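Local coordinates for protein ribonuclease (Nicotiana glutinosa, PDB 1IYB) that probably cleaves RNA as a ribonuclease of the T2 family, and here holds guanosine-5'-monophosphate in its guanine-binding site, at residues Q15-P18 and G19-C22; H101-C104 and A105-V108; D71-S74 and R75-Q78; N126-E129 and I130-A134. All coordinates share one frame; numbering follows the deposited sequence.

Interaction 1: residues Q15-P18 and G19-C22; sequences QQWP and GSYC. With 5GP (guanosine-5'-monophosphate), chain C.
The carbonyl oxygen of Trp17 takes two backbone N-H groups as the chain turns from strand into helix. Ser20 N reaches Trp17 O at 3.0 Å, from well above the carbonyl plane, while Tyr21 N lies in that plane and meets Trp17 O at 3.3 Å. In the next bond along, Cys22 N donates to Pro18 O at 3.0 Å. Trp17 thus stands at the N-cap of the short helix 18-21, directly after strand 10-16 of the antiparallel sheet. Its indole has CG anti to the backbone N (chi1 177°), which lays one face over Pro18 CD and Gly19 N, both near the ring's rim; Ser20 OG sits at the ring edge, 3.5 Å from Trp17 CD1. The packing at Gly19 is close, and a beta carbon there would collide with Trp17 NE1. Both polar groups look elsewhere for their partners: Trp17 NE1 donates to Pro206 O, and Ser20 OG bonds with Leu174 O. The strand end and the helix together make part of the guanine site. Gln16 OE1 receives guanine N1 at 2.8 Å and, less straight, N2 at 3.2 Å, while Gln16 NE2 gives an almost linear bond (173°) to O6 at 3.1 Å. One amide therefore reads the whole N2-N1-O6 edge of the base. Beside it the Tyr21 ring lies with one face over guanine C6, and Tyr21 CE1 comes to 3.5 Å from the base N1. Tyr21 also packs on Leu83 and Tyr175, two further residues of the pocket.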
loop_
_atom_site.group_PDB
_atom_site.type_symbol
_atom_site.label_atom_id
_atom_site.label_comp_id
_atom_site.label_asym_id
_atom_site.label_seq_id
_atom_site.Cartn_x
_atom_site.Cartn_y
_atom_site.Cartn_z
ATOM N N GLN A 15 -8.160 -8.904 -14.621
ATOM C CA GLN A 15 -9.600 -8.983 -14.859
ATOM C C GLN A 15 -10.248 -9.809 -13.750
ATOM O O GLN A 15 -9.664 -10.783 -13.268
ATOM C CB GLN A 15 -9.890 -9.627 -16.215
ATOM C CG GLN A 15 -9.430 -8.798 -17.395
ATOM C CD GLN A 15 -9.920 -9.367 -18.712
ATOM O OE1 GLN A 15 -11.125 -9.397 -18.973
ATOM N NE2 GLN A 15 -8.993 -9.832 -19.543
ATOM N N GLN A 16 -11.454 -9.412 -13.349
ATOM C CA GLN A 16 -12.178 -10.097 -12.283
ATOM C C GLN A 16 -13.449 -10.762 -12.793
ATOM O O GLN A 16 -14.087 -10.273 -13.729
ATOM C CB GLN A 16 -12.555 -9.098 -11.175
ATOM C CG GLN A 16 -13.449 -7.946 -11.652
ATOM C CD GLN A 16 -13.966 -7.067 -10.515
ATOM O OE1 GLN A 16 -13.574 -7.226 -9.358
ATOM N NE2 GLN A 16 -14.852 -6.130 -10.846
ATOM N N TRP A 17 -13.806 -11.885 -12.174
ATOM C CA TRP A 17 -15.025 -12.593 -12.535
ATOM C C TRP A 17 -16.113 -12.127 -11.568
ATOM O O TRP A 17 -16.028 -12.370 -10.368
ATOM C CB TRP A 17 -14.841 -14.108 -12.412
ATOM C CG TRP A 17 -16.109 -14.837 -12.714
ATOM C CD1 TRP A 17 -16.823 -15.636 -11.861
ATOM C CD2 TRP A 17 -16.859 -14.773 -13.930
ATOM N NE1 TRP A 17 -17.977 -16.065 -12.474
ATOM C CE2 TRP A 17 -18.024 -15.551 -13.744
ATOM C CE3 TRP A 17 -16.663 -14.130 -15.161
ATOM C CZ2 TRP A 17 -18.992 -15.701 -14.745
ATOM C CZ3 TRP A 17 -17.625 -14.279 -16.158
ATOM C CH2 TRP A 17 -18.778 -15.061 -15.940
ATOM N N PRO A 18 -17.145 -11.442 -12.080
ATOM C CA PRO A 18 -18.214 -10.961 -11.199
ATOM C C PRO A 18 -18.886 -12.032 -10.340
ATOM O O PRO A 18 -19.275 -11.767 -9.200
ATOM C CB PRO A 18 -19.182 -10.268 -12.165
ATOM C CG PRO A 18 -18.909 -10.929 -13.484
ATOM C CD PRO A 18 -17.410 -11.072 -13.480
ATOM N N GLY A 19 -19.012 -13.240 -10.876
ATOM C CA GLY A 19 -19.635 -14.307 -10.111
ATOM C C GLY A 19 -18.883 -14.660 -8.837
ATOM O O GLY A 19 -19.474 -15.164 -7.881
ATOM N N SER A 20 -17.578 -14.397 -8.817
ATOM C CA SER A 20 -16.753 -14.698 -7.652
ATOM C C SER A 20 -16.595 -13.508 -6.715
ATOM O O SER A 20 -16.212 -13.660 -5.555
ATOM C CB SER A 20 -15.376 -15.190 -8.099
ATOM O OG SER A 20 -15.483 -16.472 -8.695
ATOM N N TYR A 21 -16.868 -12.313 -7.219
ATOM C CA TYR A 21 -16.773 -11.131 -6.377
ATOM C C TYR A 21 -18.076 -10.998 -5.596
ATOM O O TYR A 21 -18.100 -10.462 -4.488
ATOM C CB TYR A 21 -16.581 -9.871 -7.228
ATOM C CG TYR A 21 -16.342 -8.616 -6.412
ATOM C CD1 TYR A 21 -15.054 -8.242 -6.037
ATOM C CD2 TYR A 21 -17.406 -7.812 -6.003
ATOM C CE1 TYR A 21 -14.828 -7.096 -5.277
ATOM C CE2 TYR A 21 -17.191 -6.662 -5.239
ATOM C CZ TYR A 21 -15.900 -6.313 -4.884
ATOM O OH TYR A 21 -15.670 -5.169 -4.156
ATOM N N CYS A 22 -19.153 -11.517 -6.176
ATOM C CA CYS A 22 -20.483 -11.407 -5.586
ATOM C C CYS A 22 -21.070 -12.570 -4.793
ATOM O O CYS A 22 -22.206 -12.474 -4.328
ATOM C CB CYS A 22 -21.476 -11.037 -6.684
ATOM S SG CYS A 22 -21.386 -9.308 -7.242
HETATM P P 5GP C . -6.318 -2.539 -6.188
HETATM O O1P 5GP C . -5.009 -2.290 -5.579
HETATM O O2P 5GP C . -6.410 -1.990 -7.598
HETATM O O3P 5GP C . -6.653 -4.071 -6.160
HETATM O "O5'" 5GP C . -7.552 -1.861 -5.351
HETATM C "C5'" 5GP C . -8.961 -2.137 -5.693
HETATM C "C4'" 5GP C . -9.992 -1.407 -4.798
HETATM O "O4'" 5GP C . -11.036 -0.861 -5.721
HETATM C "C3'" 5GP C . -10.814 -2.203 -3.788
HETATM O "O3'" 5GP C . -10.169 -2.384 -2.537
HETATM C "C2'" 5GP C . -12.111 -1.401 -3.627
HETATM O "O2'" 5GP C . -11.998 -0.376 -2.617
HETATM C "C1'" 5GP C . -12.325 -0.832 -5.020
HETATM N N9 5GP C . -13.423 -1.376 -5.879
HETATM C C8 5GP C . -14.557 -0.755 -6.354
HETATM N N7 5GP C . -15.291 -1.470 -7.181
HETATM C C5 5GP C . -14.564 -2.675 -7.250
HETATM C C6 5GP C . -14.863 -3.859 -8.004
HETATM O O6 5GP C . -15.818 -4.066 -8.744
HETATM N N1 5GP C . -13.873 -4.870 -7.804
HETATM C C2 5GP C . -12.758 -4.718 -6.982
HETATM N N2 5GP C . -11.954 -5.801 -6.940
HETATM N N3 5GP C . -12.474 -3.608 -6.275
HETATM C C4 5GP C . -13.423 -2.627 -6.458
#

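Interaction 2: residues H101-C104 and A105-V108. With 5GP (guanosine-5'-monophosphate), chain C.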
loop_
_atom_site.group_PDB
_atom_site.type_symbol
_atom_site.label_atom_id
_atom_site.label_comp_id
_atom_site.label_asym_id
_atom_site.label_seq_id
_atom_site.Cartn_x
_atom_site.Cartn_y
_atom_site.Cartn_z
ATOM N N HIS A 101 -2.558 3.122 -9.345
ATOM C CA HIS A 101 -1.721 2.441 -10.329
ATOM C C HIS A 101 -1.304 3.254 -11.561
ATOM O O HIS A 101 -0.129 3.272 -11.936
ATOM C CB HIS A 101 -2.438 1.166 -10.783
ATOM C CG HIS A 101 -2.661 0.169 -9.685
ATOM N ND1 HIS A 101 -1.632 -0.543 -9.106
ATOM C CD2 HIS A 101 -3.797 -0.251 -9.076
ATOM C CE1 HIS A 101 -2.124 -1.358 -8.189
ATOM N NE2 HIS A 101 -3.435 -1.201 -8.151
ATOM N N GLY A 102 -2.269 3.901 -12.207
ATOM C CA GLY A 102 -1.965 4.686 -13.391
ATOM C C GLY A 102 -0.865 5.718 -13.210
ATOM O O GLY A 102 -0.001 5.879 -14.072
ATOM N N THR A 103 -0.896 6.431 -12.092
ATOM C CA THR A 103 0.110 7.452 -11.835
ATOM C C THR A 103 1.528 6.881 -11.817
ATOM O O THR A 103 2.499 7.605 -12.051
ATOM C CB THR A 103 -0.148 8.157 -10.491
ATOM O OG1 THR A 103 -0.156 7.182 -9.439
ATOM C CG2 THR A 103 -1.487 8.896 -10.523
ATOM N N CYS A 104 1.649 5.587 -11.540
ATOM C CA CYS A 104 2.961 4.956 -11.490
ATOM C C CYS A 104 3.506 4.612 -12.873
ATOM O O CYS A 104 4.611 4.080 -12.995
ATOM C CB CYS A 104 2.908 3.707 -10.603
ATOM S SG CYS A 104 2.449 4.075 -8.871
ATOM N N ALA A 105 2.736 4.929 -13.913
ATOM C CA ALA A 105 3.158 4.677 -15.288
ATOM C C ALA A 105 2.927 5.932 -16.125
ATOM O O ALA A 105 2.821 5.859 -17.348
ATOM C CB ALA A 105 2.379 3.503 -15.878
ATOM N N GLU A 106 2.854 7.078 -15.448
ATOM C CA GLU A 106 2.631 8.381 -16.081
ATOM C C GLU A 106 3.575 8.707 -17.229
ATOM O O GLU A 106 3.213 9.452 -18.141
ATOM C CB GLU A 106 2.767 9.502 -15.047
ATOM C CG GLU A 106 1.566 9.728 -14.182
ATOM C CD GLU A 106 1.786 10.859 -13.192
ATOM O OE1 GLU A 106 0.804 11.283 -12.560
ATOM O OE2 GLU A 106 2.939 11.317 -13.036
ATOM N N ASN A 107 4.788 8.174 -17.161
ATOM C CA ASN A 107 5.799 8.424 -18.177
ATOM C C ASN A 107 5.513 7.647 -19.452
ATOM O O ASN A 107 6.087 7.937 -20.504
ATOM C CB ASN A 107 7.180 8.033 -17.643
ATOM C CG ASN A 107 7.307 6.538 -17.383
ATOM O OD1 ASN A 107 8.088 5.847 -18.045
ATOM N ND2 ASN A 107 6.537 6.030 -16.420
ATOM N N VAL A 108 4.628 6.661 -19.350
ATOM C CA VAL A 108 4.270 5.823 -20.485
ATOM C C VAL A 108 2.893 6.169 -21.048
ATOM O O VAL A 108 2.720 6.263 -22.262
ATOM C CB VAL A 108 4.292 4.328 -20.088
ATOM C CG1 VAL A 108 3.877 3.466 -21.265
ATOM C CG2 VAL A 108 5.684 3.940 -19.614
HETATM P P 5GP C . -6.318 -2.539 -6.188
HETATM O O1P 5GP C . -5.009 -2.290 -5.579
HETATM O O2P 5GP C . -6.410 -1.990 -7.598
HETATM O O3P 5GP C . -6.653 -4.071 -6.160
HETATM O "O5'" 5GP C . -7.552 -1.861 -5.351
HETATM C "C5'" 5GP C . -8.961 -2.137 -5.693
HETATM C "C4'" 5GP C . -9.992 -1.407 -4.798
HETATM O "O4'" 5GP C . -11.036 -0.861 -5.721
HETATM C "C3'" 5GP C . -10.814 -2.203 -3.788
HETATM O "O3'" 5GP C . -10.169 -2.384 -2.537
HETATM C "C2'" 5GP C . -12.111 -1.401 -3.627
HETATM O "O2'" 5GP C . -11.998 -0.376 -2.617
HETATM C "C1'" 5GP C . -12.325 -0.832 -5.020
HETATM N N9 5GP C . -13.423 -1.376 -5.879
HETATM C C8 5GP C . -14.557 -0.755 -6.354
HETATM N N7 5GP C . -15.291 -1.470 -7.181
HETATM C C5 5GP C . -14.564 -2.675 -7.250
HETATM C C6 5GP C . -14.863 -3.859 -8.004
HETATM O O6 5GP C . -15.818 -4.066 -8.744
HETATM N N1 5GP C . -13.873 -4.870 -7.804
HETATM C C2 5GP C . -12.758 -4.718 -6.982
HETATM N N2 5GP C . -11.954 -5.801 -6.940
HETATM N N3 5GP C . -12.474 -3.608 -6.275
HETATM C C4 5GP C . -13.423 -2.627 -6.458
HETATM O O HOH W 1 5.226 7.381 -13.179
#
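The phosphate end of the nucleotide pocket lies at the last turn of helix 91-102, where His101 meets the ligand and Gly102 and Thr103 hand the chain over to Ala105 and Glu106. With CG anti to the carbonyl carbon (chi1 -63°), the imidazole of His101 turns its NE2 edge to the phosphate, which lies in the plane of the ring. His101 NE2 donates to O1P at 3.2 Å and, more weakly, to O2P at 3.1 Å. The Trp46 ring stacks on His101, and His96 and Lys100 of the same helix also bond to the nucleotide. His96 to Gly102 read HEWEKHG, the second conserved active-site segment of the T2 ribonucleases. Behind it the chain runs on through a 3-10 segment, 103-104: Ala105 N donates to Gly102 O at 2.9 Å, from above the carbonyl plane, and Glu106 N gives a long, weak bond to Thr103 O at 3.5 Å. Water 1 bridges the same two atoms, donating to Thr103 O at 3.0 Å and accepting weakly from Glu106 N. Glu106 and Thr103 lie side by side, pointing the same way, and both touch Trp98; Glu106 CG rests 3.1 Å from Thr103 O, and Glu106 OE1 lies 3.9 Å from Thr103 CB. Shortened to an alanine, Glu106 would probably leave Thr103 O and the Thr103 methyl without this flanking chain and open a gap beside Trp98. Thr103 OG1 bonds back to Glu99 O, and the adjoining Cys104 is tied by a disulfide to Cys58.

Interaction 3: residues D71-S74 and R75-Q78; sequences DLIS and RMQQ
The first turns of helix 73-79 are built by residues 71-78, with Leu72 and Ile73 supplying the carbonyls that Met76 and Gln77 use. Met76 N bonds to Leu72 O at 2.9 Å and Gln77 N to Ile73 O at 2.8 Å, both donors nearly along the C=O axis. The next bond of the series, Gln78 N to Ser74 O, is weak, but Ser74 O also takes water 3 at 2.7 Å, and this water in turn accepts from Gln78 NE2. Met76 has CG anti to its carbonyl carbon (chi1 -72°) and runs on extended to the sulfur, which comes alongside Leu72: Met76 SD is 3.9 Å from Leu72 CB and 4.2 Å from Ile73 CD1. Met76 also packs on Trp94 and Phe115 of the two adjacent helices. With a serine in its place, a gap is likely to open beside Leu72 CB and Ile73 CD1, and both aromatic rings would lose a packing partner. Gln77 passes across Ile73, its OE1 3.4 Å from Ile73 CG2; both side chains also touch Trp94. Arg75 slants across Leu72, with NH1 4.1 Å from Leu72 CD2. The guanidinium is held from two directions: water 2 lies in its plane at the edge, accepting from Arg75 NH1 at 3.0 Å and donating weakly to Asp71 O, while NH2 makes a salt bridge with Asp120 of helix 111-124. The arrangement is that of an amphipathic alpha-helix start, with Leu72 turned to helix 111-124, Met76, one turn on, to both that helix and 91-102, and Ser74, Gln77 and Gln78 exposed.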
loop_
_atom_site.group_PDB
_atom_site.type_symbol
_atom_site.label_atom_id
_atom_site.label_comp_id
_atom_site.label_asym_id
_atom_site.label_seq_id
_atom_site.Cartn_x
_atom_site.Cartn_y
_atom_site.Cartn_z
ATOM N N ASP A 71 -14.598 10.310 -23.938
ATOM C CA ASP A 71 -14.863 9.525 -25.140
ATOM C C ASP A 71 -14.720 8.020 -24.912
ATOM O O ASP A 71 -15.012 7.221 -25.805
ATOM C CB ASP A 71 -13.912 9.948 -26.254
ATOM C CG ASP A 71 -12.462 9.721 -25.884
ATOM O OD1 ASP A 71 -11.995 10.335 -24.898
ATOM O OD2 ASP A 71 -11.795 8.925 -26.571
ATOM N N LEU A 72 -14.265 7.639 -23.724
ATOM C CA LEU A 72 -14.075 6.227 -23.397
ATOM C C LEU A 72 -15.085 5.728 -22.370
ATOM O O LEU A 72 -15.170 4.530 -22.114
ATOM C CB LEU A 72 -12.664 5.999 -22.839
ATOM C CG LEU A 72 -11.473 6.438 -23.693
ATOM C CD1 LEU A 72 -10.187 6.205 -22.902
ATOM C CD2 LEU A 72 -11.439 5.667 -25.000
ATOM N N ILE A 73 -15.844 6.648 -21.783
ATOM C CA ILE A 73 -16.818 6.299 -20.754
ATOM C C ILE A 73 -17.829 5.208 -21.109
ATOM O O ILE A 73 -18.053 4.301 -20.312
ATOM C CB ILE A 73 -17.574 7.556 -20.266
ATOM C CG1 ILE A 73 -16.586 8.513 -19.588
ATOM C CG2 ILE A 73 -18.672 7.170 -19.288
ATOM C CD1 ILE A 73 -15.906 7.935 -18.354
ATOM N N SER A 74 -18.442 5.279 -22.286
ATOM C CA SER A 74 -19.413 4.248 -22.643
ATOM C C SER A 74 -18.772 2.861 -22.651
ATOM O O SER A 74 -19.389 1.887 -22.221
ATOM C CB SER A 74 -20.065 4.544 -24.004
ATOM O OG SER A 74 -19.124 4.555 -25.061
ATOM N N ARG A 75 -17.533 2.775 -23.126
ATOM C CA ARG A 75 -16.827 1.496 -23.173
ATOM C C ARG A 75 -16.429 1.045 -21.766
ATOM O O ARG A 75 -16.437 -0.150 -21.457
ATOM C CB ARG A 75 -15.591 1.609 -24.074
ATOM C CG ARG A 75 -15.928 1.818 -25.547
ATOM C CD ARG A 75 -14.695 2.194 -26.360
ATOM N NE ARG A 75 -13.677 1.147 -26.320
ATOM C CZ ARG A 75 -12.460 1.265 -26.838
ATOM N NH1 ARG A 75 -12.099 2.391 -27.439
ATOM N NH2 ARG A 75 -11.604 0.255 -26.757
ATOM N N MET A 76 -16.092 2.007 -20.912
ATOM C CA MET A 76 -15.706 1.713 -19.537
ATOM C C MET A 76 -16.916 1.251 -18.726
ATOM O O MET A 76 -16.801 0.409 -17.835
ATOM C CB MET A 76 -15.073 2.954 -18.902
ATOM C CG MET A 76 -13.679 3.253 -19.443
ATOM S SD MET A 76 -13.068 4.920 -19.101
ATOM C CE MET A 76 -12.979 4.907 -17.308
ATOM N N GLN A 77 -18.083 1.799 -19.042
ATOM C CA GLN A 77 -19.296 1.412 -18.340
ATOM C C GLN A 77 -19.611 -0.057 -18.616
ATOM O O GLN A 77 -20.071 -0.782 -17.735
ATOM C CB GLN A 77 -20.455 2.314 -18.771
ATOM C CG GLN A 77 -20.379 3.692 -18.132
ATOM C CD GLN A 77 -21.274 4.725 -18.792
ATOM O OE1 GLN A 77 -21.561 5.770 -18.206
ATOM N NE2 GLN A 77 -21.702 4.451 -20.017
ATOM N N GLN A 78 -19.340 -0.498 -19.839
ATOM C CA GLN A 78 -19.603 -1.882 -20.210
ATOM C C GLN A 78 -18.511 -2.861 -19.795
ATOM O O GLN A 78 -18.809 -3.982 -19.376
ATOM C CB GLN A 78 -19.807 -1.989 -21.725
ATOM C CG GLN A 78 -21.014 -1.226 -22.233
ATOM C CD GLN A 78 -22.275 -1.583 -21.474
ATOM O OE1 GLN A 78 -22.639 -2.754 -21.379
ATOM N NE2 GLN A 78 -22.946 -0.575 -20.926
HETATM O O HOH W 2 -13.541 5.030 -27.807
HETATM O O HOH W 3 -22.045 1.795 -22.390
#

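Interaction 4: residues N126-E129 and I130-A134; sequences NLLE and ILQGA
Leu128 and Gln132, one turn apart in helix 127-133, cross at a slant: the amide oxygen of Gln132 comes over the branch of Leu128, with OE1 3.5 Å from CG and 3.7 Å from CD1. The leucine holds its CG anti to the backbone N (chi1 180°), which carries its branched end forward along the helix toward that amide. The Ile130 chain folds back over the preceding turn instead, its CG1 3.1 Å from Asn126 O, the oxygen that also accepts Ile130 N at 3.0 Å. Leu131 does likewise, setting CG 3.3 Å from Leu127 O. Asn126 is the N-cap: its OD1 accepts Glu129 N at 3.1 Å along an almost straight N-H line, though the donor stands above the amide plane. Regular i to i+4 bonds follow from Leu127 O and Leu128 O, and the last, Gly133 N to Glu129 O, is more bent (136°). At Gly133 a beta carbon would sit tightly against Glu129 O. Leu127 packs on Phe40 and on Ile152 of helix 145-156, whose Ala155 and Ile156 receive Ile130; Leu128 and Gln132 lie against the loops bearing Asp39, His137 and Pro138.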
loop_
_atom_site.group_PDB
_atom_site.type_symbol
_atom_site.label_atom_id
_atom_site.label_comp_id
_atom_site.label_asym_id
_atom_site.label_seq_id
_atom_site.Cartn_x
_atom_site.Cartn_y
_atom_site.Cartn_z
ATOM N N ASN A 126 -10.453 -11.783 -24.457
ATOM C CA ASN A 126 -11.802 -12.113 -23.999
ATOM C C ASN A 126 -11.714 -13.455 -23.284
ATOM O O ASN A 126 -11.783 -14.515 -23.910
ATOM C CB ASN A 126 -12.757 -12.224 -25.186
ATOM C CG ASN A 126 -14.211 -12.302 -24.759
ATOM O OD1 ASN A 126 -14.547 -12.966 -23.782
ATOM N ND2 ASN A 126 -15.084 -11.630 -25.503
ATOM N N LEU A 127 -11.560 -13.400 -21.968
ATOM C CA LEU A 127 -11.415 -14.600 -21.159
ATOM C C LEU A 127 -12.615 -15.533 -21.161
ATOM O O LEU A 127 -12.450 -16.750 -21.200
ATOM C CB LEU A 127 -11.064 -14.208 -19.728
ATOM C CG LEU A 127 -9.720 -13.489 -19.606
ATOM C CD1 LEU A 127 -9.578 -12.906 -18.209
ATOM C CD2 LEU A 127 -8.588 -14.462 -19.911
ATOM N N LEU A 128 -13.821 -14.980 -21.116
ATOM C CA LEU A 128 -15.006 -15.827 -21.117
ATOM C C LEU A 128 -15.051 -16.655 -22.395
ATOM O O LEU A 128 -15.280 -17.862 -22.350
ATOM C CB LEU A 128 -16.280 -14.988 -21.005
ATOM C CG LEU A 128 -17.581 -15.801 -21.000
ATOM C CD1 LEU A 128 -17.655 -16.641 -19.737
ATOM C CD2 LEU A 128 -18.777 -14.866 -21.089
ATOM N N GLU A 129 -14.821 -16.011 -23.535
ATOM C CA GLU A 129 -14.851 -16.724 -24.808
ATOM C C GLU A 129 -13.728 -17.741 -24.945
ATOM O O GLU A 129 -13.924 -18.810 -25.518
ATOM C CB GLU A 129 -14.822 -15.740 -25.976
ATOM C CG GLU A 129 -16.152 -15.019 -26.170
ATOM C CD GLU A 129 -16.191 -14.193 -27.439
ATOM O OE1 GLU A 129 -15.404 -13.235 -27.545
ATOM O OE2 GLU A 129 -17.010 -14.504 -28.331
ATOM N N ILE A 130 -12.552 -17.409 -24.426
ATOM C CA ILE A 130 -11.422 -18.324 -24.484
ATOM C C ILE A 130 -11.745 -19.566 -23.661
ATOM O O ILE A 130 -11.563 -20.695 -24.118
ATOM C CB ILE A 130 -10.138 -17.678 -23.912
ATOM C CG1 ILE A 130 -9.631 -16.588 -24.857
ATOM C CG2 ILE A 130 -9.071 -18.745 -23.683
ATOM C CD1 ILE A 130 -8.545 -15.723 -24.251
ATOM N N LEU A 131 -12.241 -19.355 -22.447
ATOM C CA LEU A 131 -12.557 -20.469 -21.573
ATOM C C LEU A 131 -13.711 -21.314 -22.088
ATOM O O LEU A 131 -13.624 -22.542 -22.097
ATOM C CB LEU A 131 -12.835 -19.961 -20.153
ATOM C CG LEU A 131 -11.573 -19.403 -19.476
ATOM C CD1 LEU A 131 -11.918 -18.789 -18.128
ATOM C CD2 LEU A 131 -10.542 -20.515 -19.315
ATOM N N GLN A 132 -14.785 -20.676 -22.538
ATOM C CA GLN A 132 -15.909 -21.455 -23.035
ATOM C C GLN A 132 -15.530 -22.188 -24.319
ATOM O O GLN A 132 -16.097 -23.239 -24.631
ATOM C CB GLN A 132 -17.137 -20.554 -23.228
ATOM C CG GLN A 132 -17.666 -20.017 -21.892
ATOM C CD GLN A 132 -19.075 -19.454 -21.968
ATOM O OE1 GLN A 132 -19.314 -18.417 -22.585
ATOM N NE2 GLN A 132 -20.019 -20.145 -21.337
ATOM N N GLY A 133 -14.548 -21.656 -25.040
ATOM C CA GLY A 133 -14.098 -22.297 -26.262
ATOM C C GLY A 133 -13.416 -23.620 -25.957
ATOM O O GLY A 133 -13.287 -24.485 -26.829
ATOM N N ALA A 134 -12.981 -23.779 -24.711
ATOM C CA ALA A 134 -12.311 -24.997 -24.274
ATOM C C ALA A 134 -13.210 -25.848 -23.377
ATOM O O ALA A 134 -12.748 -26.788 -22.732
ATOM C CB ALA A 134 -11.017 -24.645 -23.537
#

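How the interactions relate
Interactions 1 and 2 hold the two ends of one nucleotide: Gln16 and Tyr21 of residues 15-22 meet the guanine and His101 of residues 101-108 the phosphate. Their centres lie about 26 Å apart, on opposite sides of the chain's centre, and their nearest atoms stay about 11 Å apart, with the ligand spanning between them. Interaction 4 touches interaction 1 directly, Gln15 NE2 lying 3.4 Å from Leu127 CD1 and Trp17 CH2 4.3 Å from Leu128 CD1, through two residues that flank Gln16. Interaction 3 touches none of the others; the Met76 side chain is about 12 Å from the nucleotide. Helix 73-79 is the helix before 91-102 in the chain, where interaction 2 begins.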